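Local coordinates for cystalysin (Treponema denticola, PDB 1C7N), which binds pyridoxal-5'-phosphate and belongs to the class I and II aminotransferase family of PLP-dependent enzymes, at residues K72-K77 with I283-C288; K76-D81 with I205-I210. One frame throughout, in Å; residues are numbered along the deposited sequence.

Interaction 1: residues K72-K77 with I283-C288; sequences KKTVKK and ICYKEC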
loop_
_atom_site.group_PDB
_atom_site.type_symbol
_atom_site.label_atom_id
_atom_site.label_comp_id
_atom_site.label_asym_id
_atom_site.label_seq_id
_atom_site.Cartn_x
_atom_site.Cartn_y
_atom_site.Cartn_z
ATOM N N LYS A 72 8.836 -15.456 4.381
ATOM C CA LYS A 72 8.207 -16.408 3.483
ATOM C C LYS A 72 8.098 -17.770 4.156
ATOM O O LYS A 72 7.073 -18.445 4.035
ATOM C CB LYS A 72 9.010 -16.512 2.185
ATOM C CG LYS A 72 9.160 -15.173 1.473
ATOM C CD LYS A 72 9.912 -15.293 0.163
ATOM C CE LYS A 72 9.955 -13.938 -0.540
ATOM N NZ LYS A 72 10.339 -14.049 -1.970
ATOM N N LYS A 73 9.150 -18.171 4.863
ATOM C CA LYS A 73 9.133 -19.457 5.551
ATOM C C LYS A 73 8.023 -19.488 6.592
ATOM O O LYS A 73 7.366 -20.511 6.771
ATOM C CB LYS A 73 10.467 -19.731 6.257
ATOM C CG LYS A 73 11.665 -19.907 5.341
ATOM C CD LYS A 73 12.841 -20.508 6.111
ATOM C CE LYS A 73 14.150 -20.343 5.360
ATOM N NZ LYS A 73 14.094 -20.917 3.992
ATOM N N THR A 74 7.829 -18.363 7.278
ATOM C CA THR A 74 6.808 -18.252 8.317
ATOM C C THR A 74 5.394 -18.362 7.742
ATOM O O THR A 74 4.510 -18.952 8.362
ATOM C CB THR A 74 6.956 -16.922 9.096
ATOM O OG1 THR A 74 8.245 -16.880 9.726
ATOM C CG2 THR A 74 5.892 -16.804 10.167
ATOM N N VAL A 75 5.180 -17.797 6.559
ATOM C CA VAL A 75 3.871 -17.867 5.917
ATOM C C VAL A 75 3.638 -19.299 5.435
ATOM O O VAL A 75 2.548 -19.852 5.582
ATOM C CB VAL A 75 3.803 -16.895 4.728
ATOM C CG1 VAL A 75 2.487 -17.064 3.978
ATOM C CG2 VAL A 75 3.957 -15.469 5.236
ATOM N N LYS A 76 4.678 -19.894 4.865
ATOM C CA LYS A 76 4.621 -21.268 4.379
ATOM C C LYS A 76 4.338 -22.206 5.556
ATOM O O LYS A 76 3.538 -23.140 5.446
ATOM C CB LYS A 76 5.956 -21.629 3.714
ATOM C CG LYS A 76 6.161 -23.104 3.369
ATOM C CD LYS A 76 7.525 -23.288 2.686
ATOM C CE LYS A 76 8.043 -24.721 2.773
ATOM N NZ LYS A 76 7.176 -25.705 2.071
ATOM N N LYS A 77 4.991 -21.945 6.683
ATOM C CA LYS A 77 4.810 -22.760 7.879
ATOM C C LYS A 77 3.381 -22.634 8.411
ATOM O O LYS A 77 2.791 -23.613 8.858
ATOM C CB LYS A 77 5.813 -22.342 8.961
ATOM C CG LYS A 77 5.871 -23.288 10.152
ATOM C CD LYS A 77 6.949 -22.876 11.144
ATOM C CE LYS A 77 7.267 -23.997 12.123
ATOM N NZ LYS A 77 6.076 -24.460 12.889
ATOM N N ILE A 283 5.103 -11.674 13.165
ATOM C CA ILE A 283 4.869 -11.716 14.606
ATOM C C ILE A 283 3.566 -12.445 14.934
ATOM O O ILE A 283 3.519 -13.258 15.857
ATOM C CB ILE A 283 4.776 -10.307 15.210
ATOM C CG1 ILE A 283 6.111 -9.572 15.058
ATOM C CG2 ILE A 283 4.399 -10.403 16.687
ATOM C CD1 ILE A 283 6.034 -8.107 15.443
ATOM N N CYS A 284 2.509 -12.142 14.183
ATOM C CA CYS A 284 1.206 -12.768 14.418
ATOM C C CYS A 284 1.231 -14.284 14.278
ATOM O O CYS A 284 0.747 -15.005 15.154
ATOM C CB CYS A 284 0.149 -12.200 13.462
ATOM S SG CYS A 284 -0.408 -10.513 13.849
ATOM N N TYR A 285 1.774 -14.760 13.162
ATOM C CA TYR A 285 1.849 -16.190 12.898
ATOM C C TYR A 285 2.742 -16.915 13.900
ATOM O O TYR A 285 2.449 -18.040 14.305
ATOM C CB TYR A 285 2.366 -16.429 11.473
ATOM C CG TYR A 285 1.349 -16.157 10.382
ATOM C CD1 TYR A 285 1.721 -16.176 9.035
ATOM C CD2 TYR A 285 0.002 -15.934 10.688
ATOM C CE1 TYR A 285 0.778 -15.987 8.023
ATOM C CE2 TYR A 285 -0.943 -15.744 9.682
ATOM C CZ TYR A 285 -0.548 -15.776 8.354
ATOM O OH TYR A 285 -1.483 -15.609 7.356
ATOM N N LYS A 286 3.828 -16.267 14.305
ATOM C CA LYS A 286 4.749 -16.876 15.255
ATOM C C LYS A 286 4.365 -16.777 16.728
ATOM O O LYS A 286 4.622 -17.703 17.492
ATOM C CB LYS A 286 6.146 -16.276 15.099
ATOM C CG LYS A 286 6.895 -16.694 13.858
ATOM C CD LYS A 286 8.308 -16.115 13.888
ATOM C CE LYS A 286 9.152 -16.650 12.745
ATOM N NZ LYS A 286 10.528 -16.075 12.782
ATOM N N GLU A 287 3.741 -15.670 17.129
ATOM C CA GLU A 287 3.429 -15.453 18.542
ATOM C C GLU A 287 1.988 -15.258 18.995
ATOM O O GLU A 287 1.705 -15.385 20.185
ATOM C CB GLU A 287 4.211 -14.234 19.044
ATOM C CG GLU A 287 5.703 -14.242 18.745
ATOM C CD GLU A 287 6.385 -12.965 19.203
ATOM O OE1 GLU A 287 6.326 -12.663 20.415
ATOM O OE2 GLU A 287 6.980 -12.257 18.355
ATOM N N CYS A 288 1.078 -14.953 18.082
ATOM C CA CYS A 288 -0.287 -14.671 18.496
ATOM C C CYS A 288 -1.311 -15.792 18.426
ATOM O O CYS A 288 -2.510 -15.532 18.376
ATOM C CB CYS A 288 -0.779 -13.450 17.727
ATOM S SG CYS A 288 0.342 -12.038 17.929
#

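Interaction 2: residues K76-D81 with I205-I210; sequences KKWMKD and IHFDLI. With PLP (pyridoxal-5'-phosphate), chain I.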
loop_
_atom_site.group_PDB
_atom_site.type_symbol
_atom_site.label_atom_id
_atom_site.label_comp_id
_atom_site.label_asym_id
_atom_site.label_seq_id
_atom_site.Cartn_x
_atom_site.Cartn_y
_atom_site.Cartn_z
ATOM N N LYS A 76 4.678 -19.894 4.865
ATOM C CA LYS A 76 4.621 -21.268 4.379
ATOM C C LYS A 76 4.338 -22.206 5.556
ATOM O O LYS A 76 3.538 -23.140 5.446
ATOM C CB LYS A 76 5.956 -21.629 3.714
ATOM C CG LYS A 76 6.161 -23.104 3.369
ATOM C CD LYS A 76 7.525 -23.288 2.686
ATOM C CE LYS A 76 8.043 -24.721 2.773
ATOM N NZ LYS A 76 7.176 -25.705 2.071
ATOM N N LYS A 77 4.991 -21.945 6.683
ATOM C CA LYS A 77 4.810 -22.760 7.879
ATOM C C LYS A 77 3.381 -22.634 8.411
ATOM O O LYS A 77 2.791 -23.613 8.858
ATOM C CB LYS A 77 5.813 -22.342 8.961
ATOM C CG LYS A 77 5.871 -23.288 10.152
ATOM C CD LYS A 77 6.949 -22.876 11.144
ATOM C CE LYS A 77 7.267 -23.997 12.123
ATOM N NZ LYS A 77 6.076 -24.460 12.889
ATOM N N TRP A 78 2.825 -21.430 8.366
ATOM C CA TRP A 78 1.454 -21.226 8.834
ATOM C C TRP A 78 0.478 -22.046 7.981
ATOM O O TRP A 78 -0.415 -22.706 8.506
ATOM C CB TRP A 78 1.094 -19.735 8.783
ATOM C CG TRP A 78 -0.305 -19.403 9.261
ATOM C CD1 TRP A 78 -1.418 -19.229 8.490
ATOM C CD2 TRP A 78 -0.713 -19.166 10.614
ATOM N NE1 TRP A 78 -2.496 -18.891 9.280
ATOM C CE2 TRP A 78 -2.091 -18.847 10.586
ATOM C CE3 TRP A 78 -0.049 -19.192 11.849
ATOM C CZ2 TRP A 78 -2.816 -18.551 11.746
ATOM C CZ3 TRP A 78 -0.772 -18.897 13.002
ATOM C CH2 TRP A 78 -2.140 -18.580 12.940
ATOM N N MET A 79 0.657 -22.023 6.666
ATOM C CA MET A 79 -0.231 -22.782 5.789
ATOM C C MET A 79 -0.151 -24.274 6.087
ATOM O O MET A 79 -1.161 -24.974 6.033
ATOM C CB MET A 79 0.112 -22.546 4.320
ATOM C CG MET A 79 0.007 -21.097 3.886
ATOM S SD MET A 79 -1.499 -20.280 4.478
ATOM C CE MET A 79 -1.008 -18.566 4.266
ATOM N N LYS A 80 1.049 -24.755 6.404
ATOM C CA LYS A 80 1.239 -26.172 6.700
ATOM C C LYS A 80 0.601 -26.585 8.015
ATOM O O LYS A 80 -0.282 -27.435 8.041
ATOM C CB LYS A 80 2.729 -26.524 6.745
ATOM C CG LYS A 80 2.978 -27.976 7.140
ATOM C CD LYS A 80 4.455 -28.301 7.288
ATOM C CE LYS A 80 4.644 -29.734 7.776
ATOM N NZ LYS A 80 3.894 -30.701 6.920
ATOM N N ASP A 81 1.056 -25.979 9.106
ATOM C CA ASP A 81 0.544 -26.296 10.434
ATOM C C ASP A 81 -0.947 -26.020 10.628
ATOM O O ASP A 81 -1.655 -26.815 11.239
ATOM C CB ASP A 81 1.329 -25.522 11.497
ATOM C CG ASP A 81 2.830 -25.770 11.420
ATOM O OD1 ASP A 81 3.249 -26.763 10.790
ATOM O OD2 ASP A 81 3.593 -24.972 12.003
ATOM N N ILE A 205 -9.574 -15.092 3.079
ATOM C CA ILE A 205 -9.033 -14.227 4.117
ATOM C C ILE A 205 -9.558 -14.582 5.503
ATOM O O ILE A 205 -8.883 -14.337 6.499
ATOM C CB ILE A 205 -9.308 -12.734 3.830
ATOM C CG1 ILE A 205 -8.444 -11.885 4.765
ATOM C CG2 ILE A 205 -10.782 -12.415 4.032
ATOM C CD1 ILE A 205 -8.476 -10.421 4.480
ATOM N N HIS A 206 -10.756 -15.163 5.566
ATOM C CA HIS A 206 -11.344 -15.553 6.843
ATOM C C HIS A 206 -11.009 -16.996 7.215
ATOM O O HIS A 206 -11.627 -17.548 8.130
ATOM C CB HIS A 206 -12.873 -15.457 6.806
ATOM C CG HIS A 206 -13.409 -14.071 6.623
ATOM N ND1 HIS A 206 -13.692 -13.539 5.383
ATOM C CD2 HIS A 206 -13.777 -13.135 7.528
ATOM C CE1 HIS A 206 -14.221 -12.339 5.534
ATOM N NE2 HIS A 206 -14.283 -12.069 6.825
ATOM N N PHE A 207 -10.046 -17.624 6.546
ATOM C CA PHE A 207 -9.809 -19.029 6.868
ATOM C C PHE A 207 -9.244 -19.401 8.243
ATOM O O PHE A 207 -9.184 -20.586 8.570
ATOM C CB PHE A 207 -9.046 -19.753 5.725
ATOM C CG PHE A 207 -7.572 -19.425 5.614
ATOM C CD1 PHE A 207 -6.794 -20.086 4.661
ATOM C CD2 PHE A 207 -6.960 -18.488 6.433
ATOM C CE1 PHE A 207 -5.426 -19.818 4.526
ATOM C CE2 PHE A 207 -5.591 -18.213 6.306
ATOM C CZ PHE A 207 -4.828 -18.880 5.352
ATOM N N ASP A 208 -8.866 -18.417 9.060
ATOM C CA ASP A 208 -8.369 -18.719 10.408
ATOM C C ASP A 208 -9.472 -18.491 11.433
ATOM O O ASP A 208 -9.317 -18.834 12.606
ATOM C CB ASP A 208 -7.185 -17.831 10.803
ATOM C CG ASP A 208 -5.996 -17.999 9.893
ATOM O OD1 ASP A 208 -5.601 -19.151 9.629
ATOM O OD2 ASP A 208 -5.446 -16.969 9.451
ATOM N N LEU A 209 -10.579 -17.895 10.995
ATOM C CA LEU A 209 -11.696 -17.596 11.885
ATOM C C LEU A 209 -12.828 -18.598 11.702
ATOM O O LEU A 209 -13.883 -18.284 11.137
ATOM C CB LEU A 209 -12.186 -16.163 11.630
ATOM C CG LEU A 209 -11.134 -15.092 11.954
ATOM C CD1 LEU A 209 -11.466 -13.783 11.256
ATOM C CD2 LEU A 209 -11.043 -14.895 13.455
ATOM N N ILE A 210 -12.591 -19.811 12.194
ATOM C CA ILE A 210 -13.552 -20.905 12.097
ATOM C C ILE A 210 -14.138 -21.216 13.471
ATOM O O ILE A 210 -13.409 -21.276 14.462
ATOM C CB ILE A 210 -12.869 -22.183 11.556
ATOM C CG1 ILE A 210 -12.091 -21.859 10.278
ATOM C CG2 ILE A 210 -13.912 -23.266 11.291
ATOM C CD1 ILE A 210 -12.945 -21.302 9.154
HETATM N N1 PLP I . -12.301 -10.286 1.331
HETATM C C2 PLP I . -13.399 -10.508 2.186
HETATM C C2A PLP I . -14.324 -11.635 1.765
HETATM C C3 PLP I . -13.444 -9.697 3.406
HETATM O O3 PLP I . -14.561 -9.874 4.113
HETATM C C4 PLP I . -12.390 -8.795 3.685
HETATM C C4A PLP I . -12.346 -8.038 4.936
HETATM C C5 PLP I . -11.265 -8.686 2.704
HETATM C C6 PLP I . -11.265 -9.412 1.548
HETATM C C5A PLP I . -10.002 -7.999 3.215
HETATM O O4P PLP I . -9.431 -6.923 2.583
HETATM P P PLP I . -8.033 -6.461 3.275
HETATM O O1P PLP I . -7.824 -5.144 2.679
HETATM O O2P PLP I . -6.958 -7.453 2.869
HETATM O O3P PLP I . -8.174 -6.395 4.733
#

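Interaction 1: residues K72-K77 with I283-C288
Thr74 reaches from helix 69-83 into the angle between Tyr285 and Lys286 of helix 275-287, and its two branches meet different neighbours. Chi1 of -61° places OG1 beside the backbone N and CG2 anti to it. The methyl, Thr74 CG2, lies 3.8 Å from Tyr285 CB and equally close to Lys286 CG. The hydroxyl turns to the Lys286 side. Its hydrogen bond is spent on the carbonyl of Glu70, one turn earlier in its own helix, and across the interface Thr74 OG1 meets the aliphatic Lys286 CE at 3.2 Å.

Lys286 passes at about a right angle to the threonine side chain. Extended beyond CG, its methylenes lie across Thr74, and the ammonium group goes on to salt bridges with Glu70 and Glu282. The charge of Lys286 thus ties the two helices together at the exposed margin of the contact, with Glu70 coming from the threonine's helix and Glu282 from the lysine's own.

On the buried side the Tyr285 ring presents an edge to the backbone of the opposite helix: Val75 CA lies near the ring plane, 4.1 Å from Tyr285 CD1. The valine side chain adds a looser apolar touch, Val75 CG2 to Tyr285 CE1 at 4.3 Å. Beyond the two segments, the same tyrosine ring stacks with Trp78, and its side chain touches Phe240.

The axes of 72-77 and 283-287 approach to 9.7 Å. They cross at 53°. The backbones are nearest at Thr74 CA and Tyr285 CA, 7.1 Å apart. This is oblique helix-helix packing within the aminotransferase fold, apolar and aromatic on its inner side and bordered on the solvent side by the charged end of Lys286.

Interaction 2: residues K76-D81 with I205-I210
Trp78 and Asp208 join helix 69-83 to the loop that follows strand 199-203 in the central mixed sheet of this PLP-dependent aminotransferase fold; residues His206 to Leu209 of that loop form a type I beta turn. The contact is tight where the indole meets the carboxylate. Trp78 NE1 donates to Asp208 OD1 over 3.1 Å, on the syn side of that oxygen but well out of the carboxylate plane, and the bond is bent, with an N-H...O angle of 137°. Ring and carboxylate planes stand 86° apart, and the carboxylate sits at the indole edge, Asp208 OD1 also lying 3.5 Å from Trp78 CZ2. The other oxygen, Asp208 OD2, is held by the hydroxyl of Thr239, so both oxygens of this buried group have a partner.

The opposite character is seen on the solvent side of the helix, where Lys77 and Asp81 are exposed, take no part in the contact and pair with each other in a salt bridge, Lys77 NZ to Asp81 OD2 at 2.7 Å. At the start of the loop segment, next to Phe207, Ile205 and His206 line the PLP pocket. Beside the indole bond Met79 bends at chi2 (-45°), which carries its sulfur to the edge of the Phe207 ring in a Met-aromatic contact, with Met79 SD 3.7 Å from Phe207 CZ.

In the fold
Both interactions draw on helix 69-83 and share Lys76 and Lys77, and their centres are about 10 Å apart. They meet directly where Tyr285 of interaction 1 packs on Trp78 of interaction 2, with Tyr285 CD2 only 3.3 Å from Trp78 CD2. Through this stacked pair, helix 275-287 is linked to the loop at 205-210, and the side chains of Tyr285 and Trp78 both touch Phe240 of helix 237-240. Interaction 2 continues into the cofactor site: Ile205 CG2 lies 3.7 Å from PLP C2. Interaction 1 is farther out, the nearest atoms of the Tyr285 side chain and the same PLP being about 11 Å apart.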